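Local coordinates for vaginolysin (Gardnerella vaginalis, PDB 5IMY), which probably acts as a secreted cholesterol-dependent cytolysin that binds cholesterol in host membranes and lyses cells by forming beta-barrel pores, at residues A174-A182 and S365-K373; R461-I472 and P481-N489. All blocks are in the same frame, centred on the assembly; numbering follows the deposited sequence.

Contact 1 (A174-A182 and S365-K373); sequences AQSMNQLKA and SNSDYIETK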
loop_
_atom_site.group_PDB
_atom_site.type_symbol
_atom_site.label_atom_id
_atom_site.label_comp_id
_atom_site.label_asym_id
_atom_site.label_seq_id
_atom_site.Cartn_x
_atom_site.Cartn_y
_atom_site.Cartn_z
ATOM N N ALA A 174 -9.709 14.620 -13.522
ATOM C CA ALA A 174 -11.115 14.443 -13.873
ATOM C C ALA A 174 -11.629 13.177 -13.198
ATOM O O ALA A 174 -11.246 12.064 -13.574
ATOM C CB ALA A 174 -11.289 14.373 -15.387
ATOM N N GLN A 175 -12.486 13.346 -12.205
ATOM C CA GLN A 175 -13.042 12.240 -11.433
ATOM C C GLN A 175 -14.562 12.263 -11.380
ATOM O O GLN A 175 -15.189 11.208 -11.508
ATOM C CB GLN A 175 -12.468 12.267 -10.008
ATOM C CG GLN A 175 -10.973 11.984 -9.945
ATOM C CD GLN A 175 -10.633 10.571 -10.380
ATOM O OE1 GLN A 175 -11.475 9.675 -10.345
ATOM N NE2 GLN A 175 -9.389 10.366 -10.793
ATOM N N SER A 176 -15.168 13.432 -11.193
ATOM C CA SER A 176 -16.619 13.550 -11.207
ATOM C C SER A 176 -16.982 14.993 -11.511
ATOM O O SER A 176 -16.242 15.918 -11.166
ATOM C CB SER A 176 -17.236 13.117 -9.872
ATOM O OG SER A 176 -16.951 14.057 -8.850
ATOM N N MET A 177 -18.128 15.177 -12.164
ATOM C CA MET A 177 -18.579 16.524 -12.485
ATOM C C MET A 177 -18.791 17.365 -11.232
ATOM O O MET A 177 -18.767 18.597 -11.316
ATOM C CB MET A 177 -19.873 16.468 -13.300
ATOM C CG MET A 177 -20.324 17.815 -13.839
ATOM S SD MET A 177 -19.105 18.586 -14.922
ATOM C CE MET A 177 -19.120 17.455 -16.311
ATOM N N ASN A 178 -18.988 16.731 -10.075
ATOM C CA ASN A 178 -19.231 17.474 -8.845
ATOM C C ASN A 178 -17.936 17.986 -8.221
ATOM O O ASN A 178 -17.887 19.128 -7.751
ATOM C CB ASN A 178 -19.999 16.603 -7.851
ATOM C CG ASN A 178 -21.489 16.889 -7.853
ATOM O OD1 ASN A 178 -22.000 17.597 -8.722
ATOM N ND2 ASN A 178 -22.196 16.336 -6.874
ATOM N N GLN A 179 -16.879 17.168 -8.198
ATOM C CA GLN A 179 -15.615 17.647 -7.649
ATOM C C GLN A 179 -14.982 18.699 -8.553
ATOM O O GLN A 179 -14.318 19.618 -8.061
ATOM C CB GLN A 179 -14.652 16.481 -7.420
ATOM C CG GLN A 179 -14.215 15.755 -8.683
ATOM C CD GLN A 179 -12.759 15.999 -9.041
ATOM O OE1 GLN A 179 -11.943 16.353 -8.194
ATOM N NE2 GLN A 179 -12.431 15.808 -10.310
ATOM N N LEU A 180 -15.185 18.592 -9.869
ATOM C CA LEU A 180 -14.674 19.612 -10.779
ATOM C C LEU A 180 -15.462 20.910 -10.653
ATOM O O LEU A 180 -14.890 22.002 -10.757
ATOM C CB LEU A 180 -14.706 19.098 -12.219
ATOM C CG LEU A 180 -13.773 17.923 -12.526
ATOM C CD1 LEU A 180 -13.949 17.467 -13.964
ATOM C CD2 LEU A 180 -12.319 18.290 -12.260
ATOM N N LYS A 181 -16.777 20.818 -10.437
ATOM C CA LYS A 181 -17.551 22.021 -10.155
ATOM C C LYS A 181 -17.059 22.703 -8.886
ATOM O O LYS A 181 -17.068 23.936 -8.798
ATOM C CB LYS A 181 -19.040 21.676 -10.050
ATOM C CG LYS A 181 -19.731 21.588 -11.409
ATOM C CD LYS A 181 -20.972 20.698 -11.400
ATOM C CE LYS A 181 -22.242 21.458 -11.043
ATOM N NZ LYS A 181 -22.423 21.627 -9.578
ATOM N N ALA A 182 -16.603 21.923 -7.903
ATOM C CA ALA A 182 -16.049 22.506 -6.686
ATOM C C ALA A 182 -14.683 23.133 -6.934
ATOM O O ALA A 182 -14.310 24.090 -6.247
ATOM C CB ALA A 182 -15.950 21.443 -5.592
ATOM N N SER A 365 -15.934 25.986 -1.675
ATOM C CA SER A 365 -16.687 24.919 -2.317
ATOM C C SER A 365 -16.056 23.591 -1.940
ATOM O O SER A 365 -14.832 23.440 -2.011
ATOM C CB SER A 365 -16.703 25.087 -3.837
ATOM O OG SER A 365 -17.368 26.283 -4.204
ATOM N N ASN A 366 -16.886 22.635 -1.531
ATOM C CA ASN A 366 -16.397 21.308 -1.199
ATOM C C ASN A 366 -17.412 20.269 -1.645
ATOM O O ASN A 366 -18.615 20.539 -1.712
ATOM C CB ASN A 366 -16.113 21.161 0.304
ATOM C CG ASN A 366 -17.374 20.983 1.125
ATOM O OD1 ASN A 366 -18.390 21.634 0.877
ATOM N ND2 ASN A 366 -17.315 20.096 2.111
ATOM N N SER A 367 -16.911 19.076 -1.951
ATOM C CA SER A 367 -17.755 17.990 -2.422
ATOM C C SER A 367 -17.020 16.675 -2.228
ATOM O O SER A 367 -15.813 16.591 -2.466
ATOM C CB SER A 367 -18.124 18.169 -3.898
ATOM O OG SER A 367 -18.750 17.006 -4.401
ATOM N N ASP A 368 -17.752 15.657 -1.790
ATOM C CA ASP A 368 -17.204 14.314 -1.732
ATOM C C ASP A 368 -17.213 13.692 -3.120
ATOM O O ASP A 368 -18.045 14.024 -3.969
ATOM C CB ASP A 368 -18.004 13.437 -0.766
ATOM C CG ASP A 368 -17.775 13.809 0.688
ATOM O OD1 ASP A 368 -16.821 14.566 0.968
ATOM O OD2 ASP A 368 -18.544 13.333 1.549
ATOM N N TYR A 369 -16.268 12.787 -3.348
ATOM C CA TYR A 369 -16.177 12.092 -4.622
ATOM C C TYR A 369 -15.273 10.883 -4.447
ATOM O O TYR A 369 -14.436 10.832 -3.542
ATOM C CB TYR A 369 -15.642 13.008 -5.728
ATOM C CG TYR A 369 -14.170 13.315 -5.592
ATOM C CD1 TYR A 369 -13.231 12.680 -6.390
ATOM C CD2 TYR A 369 -13.719 14.232 -4.653
ATOM C CE1 TYR A 369 -11.885 12.954 -6.266
ATOM C CE2 TYR A 369 -12.375 14.513 -4.519
ATOM C CZ TYR A 369 -11.462 13.872 -5.326
ATOM O OH TYR A 369 -10.121 14.149 -5.195
ATOM N N ILE A 370 -15.457 9.909 -5.328
ATOM C CA ILE A 370 -14.645 8.703 -5.357
ATOM C C ILE A 370 -13.574 8.894 -6.420
ATOM O O ILE A 370 -13.890 9.083 -7.599
ATOM C CB ILE A 370 -15.506 7.461 -5.643
ATOM C CG1 ILE A 370 -16.246 7.032 -4.374
ATOM C CG2 ILE A 370 -14.665 6.301 -6.185
ATOM C CD1 ILE A 370 -17.746 7.118 -4.484
ATOM N N GLU A 371 -12.309 8.857 -6.012
ATOM C CA GLU A 371 -11.207 8.926 -6.958
ATOM C C GLU A 371 -10.732 7.524 -7.311
ATOM O O GLU A 371 -10.633 6.650 -6.446
ATOM C CB GLU A 371 -10.034 9.733 -6.399
ATOM C CG GLU A 371 -8.934 9.950 -7.437
ATOM C CD GLU A 371 -7.736 10.702 -6.906
ATOM O OE1 GLU A 371 -7.732 11.949 -6.980
ATOM O OE2 GLU A 371 -6.800 10.045 -6.401
ATOM N N THR A 372 -10.441 7.319 -8.593
ATOM C CA THR A 372 -9.834 6.089 -9.084
ATOM C C THR A 372 -8.393 6.365 -9.473
ATOM O O THR A 372 -8.109 7.336 -10.184
ATOM C CB THR A 372 -10.591 5.533 -10.287
ATOM O OG1 THR A 372 -11.927 5.238 -9.888
ATOM C CG2 THR A 372 -9.929 4.261 -10.804
ATOM N N LYS A 373 -7.494 5.515 -9.002
ATOM C CA LYS A 373 -6.110 5.511 -9.440
ATOM C C LYS A 373 -5.827 4.213 -10.179
ATOM O O LYS A 373 -6.573 3.237 -10.073
ATOM C CB LYS A 373 -5.154 5.668 -8.257
ATOM C CG LYS A 373 -4.951 7.102 -7.809
ATOM C CD LYS A 373 -3.966 7.166 -6.655
ATOM C CE LYS A 373 -3.996 8.513 -5.965
ATOM N NZ LYS A 373 -4.657 8.412 -4.641
#
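Gln175 and Gln179 grip Tyr369 and the strand beyond it, and here the contact is tight. The side-chain amide of Gln175 faces the backbone of Thr372 with both of its ends. Gln175 OE1 accepts from Thr372 N at 3.1 Å along a nearly straight N-H (166°), although the donor stands well above the carbonyl plane. Gln175 NE2 returns a weak bond to Thr372 O at 3.3 Å, so the two contacts together limit rotation of the amide. The bend at chi2 (-65°) carries that amide over Glu371, whose CG lies 3.4 Å from Gln175 NE2. Four residues on, Gln179 CB sits over one face of the Tyr369 ring, 4.0 Å from its centroid in a CH-pi contact, while Gln175 CB approaches the same ring obliquely. The Gln179 amide, tilted 32° from the ring plane, trails above it with its nitrogen bonded to Ser173 O. Ser176, the N-cap of helix 177-184, accepts from Gln179 N with its OG and presses the same atom on Tyr369 CB at 3.5 Å. This is the seam where a short helix following strand 166-173 runs alongside the long strand 363-389, nearly antiparallel to it. As in other cytolysins of the family, the helices here probably belong to a region that refolds into membrane hairpins, packed before insertion on the long curved sheet of domain 2. The fit slackens at Asn178, partly exposed, which offers only its CB to Ser367 OG at 3.7 Å; that hydroxyl bonds instead to Asp368 O, and Asp368 itself turns from the helix to bond Ile47 N. The seam closes again at Ala182, whose CB packs on Ser365 CB at 4.1 Å.

Contact 2 (R461-I472 and P481-N489); sequences RSDLPLVRQRTI and PRVAETVKN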
loop_
_atom_site.group_PDB
_atom_site.type_symbol
_atom_site.label_atom_id
_atom_site.label_comp_id
_atom_site.label_asym_id
_atom_site.label_seq_id
_atom_site.Cartn_x
_atom_site.Cartn_y
_atom_site.Cartn_z
ATOM N N ARG A 461 26.306 -10.445 -11.834
ATOM C CA ARG A 461 25.687 -9.129 -11.935
ATOM C C ARG A 461 24.492 -9.043 -10.998
ATOM O O ARG A 461 23.786 -10.029 -10.765
ATOM C CB ARG A 461 25.256 -8.825 -13.375
ATOM C CG ARG A 461 26.156 -7.809 -14.062
ATOM C CD ARG A 461 26.139 -7.941 -15.575
ATOM N NE ARG A 461 25.100 -7.128 -16.200
ATOM C CZ ARG A 461 25.184 -5.812 -16.376
ATOM N NH1 ARG A 461 26.256 -5.148 -15.960
ATOM N NH2 ARG A 461 24.192 -5.156 -16.961
ATOM N N SER A 462 24.271 -7.840 -10.470
ATOM C CA SER A 462 23.233 -7.592 -9.480
ATOM C C SER A 462 22.551 -6.268 -9.791
ATOM O O SER A 462 22.972 -5.518 -10.678
ATOM C CB SER A 462 23.811 -7.563 -8.062
ATOM O OG SER A 462 24.759 -6.519 -7.927
ATOM N N ASP A 463 21.480 -5.988 -9.043
ATOM C CA ASP A 463 20.756 -4.724 -9.139
ATOM C C ASP A 463 20.562 -4.287 -10.586
ATOM O O ASP A 463 20.701 -3.100 -10.900
ATOM C CB ASP A 463 21.495 -3.633 -8.358
ATOM C CG ASP A 463 21.221 -3.693 -6.869
ATOM O OD1 ASP A 463 20.041 -3.837 -6.486
ATOM O OD2 ASP A 463 22.186 -3.595 -6.081
ATOM N N LEU A 464 20.228 -5.251 -11.497
ATOM C CA LEU A 464 20.117 -4.848 -12.891
ATOM C C LEU A 464 18.653 -4.739 -13.305
ATOM O O LEU A 464 17.818 -5.534 -12.857
ATOM C CB LEU A 464 20.850 -5.830 -13.808
ATOM C CG LEU A 464 20.248 -7.185 -14.188
ATOM C CD1 LEU A 464 21.140 -7.831 -15.239
ATOM C CD2 LEU A 464 20.099 -8.110 -12.996
ATOM N N PRO A 465 18.330 -3.768 -14.160
ATOM C CA PRO A 465 16.924 -3.439 -14.414
ATOM C C PRO A 465 16.149 -4.620 -14.979
ATOM O O PRO A 465 16.714 -5.592 -15.483
ATOM C CB PRO A 465 17.006 -2.295 -15.432
ATOM C CG PRO A 465 18.323 -2.484 -16.103
ATOM C CD PRO A 465 19.238 -3.015 -15.043
ATOM N N LEU A 466 14.824 -4.517 -14.889
ATOM C CA LEU A 466 13.920 -5.507 -15.460
ATOM C C LEU A 466 13.481 -5.017 -16.832
ATOM O O LEU A 466 12.752 -4.027 -16.942
ATOM C CB LEU A 466 12.710 -5.745 -14.561
ATOM C CG LEU A 466 12.217 -7.192 -14.599
ATOM C CD1 LEU A 466 12.375 -7.789 -13.231
ATOM C CD2 LEU A 466 10.777 -7.303 -15.079
ATOM N N VAL A 467 13.925 -5.711 -17.870
ATOM C CA VAL A 467 13.565 -5.383 -19.229
ATOM C C VAL A 467 12.510 -6.372 -19.711
ATOM O O VAL A 467 12.158 -7.327 -19.024
ATOM C CB VAL A 467 14.797 -5.379 -20.166
ATOM C CG1 VAL A 467 15.753 -4.263 -19.781
ATOM C CG2 VAL A 467 15.503 -6.731 -20.135
ATOM N N ARG A 468 11.990 -6.134 -20.916
ATOM C CA ARG A 468 11.036 -7.064 -21.508
ATOM C C ARG A 468 11.686 -8.407 -21.806
ATOM O O ARG A 468 11.036 -9.449 -21.680
ATOM C CB ARG A 468 10.432 -6.441 -22.772
ATOM C CG ARG A 468 10.394 -7.325 -24.022
ATOM C CD ARG A 468 9.320 -8.403 -23.937
ATOM N NE ARG A 468 8.456 -8.382 -25.114
ATOM C CZ ARG A 468 7.664 -9.381 -25.488
ATOM N NH1 ARG A 468 7.623 -10.506 -24.785
ATOM N NH2 ARG A 468 6.914 -9.259 -26.576
ATOM N N GLN A 469 12.960 -8.404 -22.193
ATOM C CA GLN A 469 13.659 -9.631 -22.550
ATOM C C GLN A 469 15.132 -9.495 -22.203
ATOM O O GLN A 469 15.776 -8.511 -22.580
ATOM C CB GLN A 469 13.500 -9.942 -24.042
ATOM C CG GLN A 469 14.285 -11.161 -24.528
ATOM C CD GLN A 469 13.640 -12.473 -24.128
ATOM O OE1 GLN A 469 14.090 -13.144 -23.196
ATOM N NE2 GLN A 469 12.583 -12.850 -24.835
ATOM N N ARG A 470 15.654 -10.488 -21.490
ATOM C CA ARG A 470 17.073 -10.595 -21.184
ATOM C C ARG A 470 17.505 -12.023 -21.469
ATOM O O ARG A 470 16.882 -12.971 -20.981
ATOM C CB ARG A 470 17.352 -10.219 -19.722
ATOM C CG ARG A 470 18.731 -10.625 -19.186
ATOM C CD ARG A 470 19.580 -9.422 -18.816
ATOM N NE ARG A 470 18.851 -8.451 -18.005
ATOM C CZ ARG A 470 19.248 -7.200 -17.796
ATOM N NH1 ARG A 470 20.375 -6.756 -18.337
ATOM N NH2 ARG A 470 18.515 -6.391 -17.044
ATOM N N THR A 471 18.558 -12.177 -22.266
ATOM C CA THR A 471 19.099 -13.490 -22.587
ATOM C C THR A 471 20.606 -13.469 -22.386
ATOM O O THR A 471 21.293 -12.575 -22.891
ATOM C CB THR A 471 18.750 -13.917 -24.022
ATOM O OG1 THR A 471 19.589 -15.010 -24.415
ATOM C CG2 THR A 471 18.923 -12.773 -24.995
ATOM N N ILE A 472 21.108 -14.452 -21.645
ATOM C CA ILE A 472 22.515 -14.539 -21.274
ATOM C C ILE A 472 23.049 -15.847 -21.839
ATOM O O ILE A 472 22.699 -16.931 -21.353
ATOM C CB ILE A 472 22.712 -14.474 -19.753
ATOM C CG1 ILE A 472 21.947 -13.280 -19.170
ATOM C CG2 ILE A 472 24.198 -14.381 -19.412
ATOM C CD1 ILE A 472 21.968 -13.211 -17.659
ATOM N N PRO A 481 36.224 -19.629 -20.730
ATOM C CA PRO A 481 34.782 -19.496 -20.925
ATOM C C PRO A 481 34.427 -18.122 -21.472
ATOM O O PRO A 481 35.164 -17.146 -21.313
ATOM C CB PRO A 481 34.219 -19.693 -19.513
ATOM C CG PRO A 481 35.341 -19.272 -18.583
ATOM C CD PRO A 481 36.624 -19.182 -19.385
ATOM N N ARG A 482 33.276 -18.061 -22.135
ATOM C CA ARG A 482 32.798 -16.816 -22.715
ATOM C C ARG A 482 31.303 -16.685 -22.468
ATOM O O ARG A 482 30.587 -17.681 -22.340
ATOM C CB ARG A 482 33.121 -16.739 -24.215
ATOM C CG ARG A 482 34.620 -16.663 -24.491
ATOM C CD ARG A 482 34.946 -16.034 -25.839
ATOM N NE ARG A 482 34.857 -16.991 -26.938
ATOM C CZ ARG A 482 35.808 -17.867 -27.251
ATOM N NH1 ARG A 482 36.931 -17.926 -26.545
ATOM N NH2 ARG A 482 35.635 -18.695 -28.273
ATOM N N VAL A 483 30.843 -15.434 -22.392
ATOM C CA VAL A 483 29.470 -15.117 -22.018
ATOM C C VAL A 483 29.090 -13.801 -22.684
ATOM O O VAL A 483 29.949 -12.987 -23.025
ATOM C CB VAL A 483 29.311 -15.033 -20.478
ATOM C CG1 VAL A 483 30.149 -13.891 -19.911
ATOM C CG2 VAL A 483 27.846 -14.892 -20.082
ATOM N N ALA A 484 27.786 -13.593 -22.870
ATOM C CA ALA A 484 27.306 -12.395 -23.544
ATOM C C ALA A 484 25.905 -12.044 -23.057
ATOM O O ALA A 484 25.150 -12.912 -22.611
ATOM C CB ALA A 484 27.309 -12.580 -25.066
ATOM N N GLU A 485 25.569 -10.756 -23.161
ATOM C CA GLU A 485 24.295 -10.212 -22.709
ATOM C C GLU A 485 23.726 -9.306 -23.796
ATOM O O GLU A 485 24.481 -8.613 -24.484
ATOM C CB GLU A 485 24.471 -9.428 -21.404
ATOM C CG GLU A 485 23.381 -9.659 -20.376
ATOM C CD GLU A 485 23.492 -8.712 -19.199
ATOM O OE1 GLU A 485 24.258 -7.730 -19.293
ATOM O OE2 GLU A 485 22.819 -8.953 -18.175
ATOM N N THR A 486 22.399 -9.299 -23.939
ATOM C CA THR A 486 21.754 -8.703 -25.109
ATOM C C THR A 486 20.822 -7.541 -24.801
ATOM O O THR A 486 20.828 -6.555 -25.540
ATOM C CB THR A 486 20.949 -9.770 -25.863
ATOM O OG1 THR A 486 19.819 -10.159 -25.074
ATOM C CG2 THR A 486 21.807 -10.991 -26.158
ATOM N N VAL A 487 20.011 -7.639 -23.742
ATOM C CA VAL A 487 18.887 -6.738 -23.458
ATOM C C VAL A 487 18.042 -6.479 -24.705
ATOM O O VAL A 487 18.425 -6.841 -25.822
ATOM C CB VAL A 487 19.340 -5.405 -22.816
ATOM C CG1 VAL A 487 19.241 -5.501 -21.300
ATOM C CG2 VAL A 487 20.757 -4.993 -23.214
ATOM N N LYS A 488 16.872 -5.867 -24.516
ATOM C CA LYS A 488 15.896 -5.733 -25.591
ATOM C C LYS A 488 14.933 -4.599 -25.260
ATOM O O LYS A 488 14.700 -4.291 -24.088
ATOM C CB LYS A 488 15.126 -7.043 -25.795
ATOM C CG LYS A 488 14.569 -7.256 -27.194
ATOM C CD LYS A 488 14.242 -8.727 -27.424
ATOM C CE LYS A 488 13.482 -8.958 -28.719
ATOM N NZ LYS A 488 14.154 -8.345 -29.895
ATOM N N ASN A 489 14.373 -3.997 -26.309
ATOM C CA ASN A 489 13.435 -2.879 -26.177
ATOM C C ASN A 489 13.846 -1.907 -25.074
ATOM O O ASN A 489 13.407 -0.758 -25.053
ATOM C CB ASN A 489 12.015 -3.393 -25.910
ATOM C CG ASN A 489 11.278 -3.768 -27.186
ATOM O OD1 ASN A 489 11.682 -3.391 -28.286
ATOM N ND2 ASN A 489 10.182 -4.505 -27.042
#
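A three-residue salt-bridge network stitches the C-terminal beta hairpin, strands 469-475 and 480-485, to the strand-and-turn 461-468 of the beta-sandwich domain. Glu485 is its shared anion, and its chain runs extended beyond CG (chi2 -172°), which carries the carboxylate off the strand to a position between two arginines. Glu485 OE1 meets Arg461 NE at 3.3 Å; the two side chains arrive from opposite directions with guanidinium and carboxylate planes nearly perpendicular. Glu485 OE2 takes a weak, bent hydrogen bond from Arg470 NH1, also 3.3 Å long; its stronger partner is the hydroxyl of Tyr459, which hydrogen-bonds to the same oxygen. Bends at chi2 and chi3 fold Arg470 back toward this carboxylate, and its guanidinium is sandwiched between aliphatic groups: Leu464 CD1 lies over the centre of one face, and Val487 CG1 covers the opposite one, 3.4 Å from Arg470 NH1. Val487 CG1 also reaches Val467 CG1 at 4.0 Å, the two side chains crossing at about a right angle. On the hairpin itself Ile472 CG2 packs on Val483 CG2 at 3.7 Å, and Ile472 CA makes a C-H...O contact with Ala484 O at 3.4 Å. Further along, Gln469 and Lys488 lie side by side pointing the same way, with Lys488 CD 3.7 Å from Gln469 CB; the amide oxygen of Gln469 bonds to Thr383 on the neighbouring strand. Two guanidinium groups and a tyrosine hydroxyl around one carboxylate would be expected to favour its ionised form. Leu464 and Val487 over its two faces should limit the tilt of the Arg470 guanidinium, while Arg461 and Glu485 remain at least partly open to solvent, so the bridge between them is probably modest.

In the fold
Contacts 1 and 2 are far apart, with centres 45 Å from each other and nearest atoms about 21 Å apart, yet one sheet joins them. Strand 363-389 carries the second segment of contact 1 and runs on to become the parallel neighbour of strand 469-475 in contact 2. The centre of contact 1, where helix and sheet are packed, lies about 13 Å from the centre of the chain; that of contact 2, on the surface of the C-terminal sandwich, lies about 40 Å from it. There Pro481 touches Glu446 and Arg456, the ends of the tryptophan-rich loop that in this family is associated with membrane recognition. The long strand therefore spans both regions.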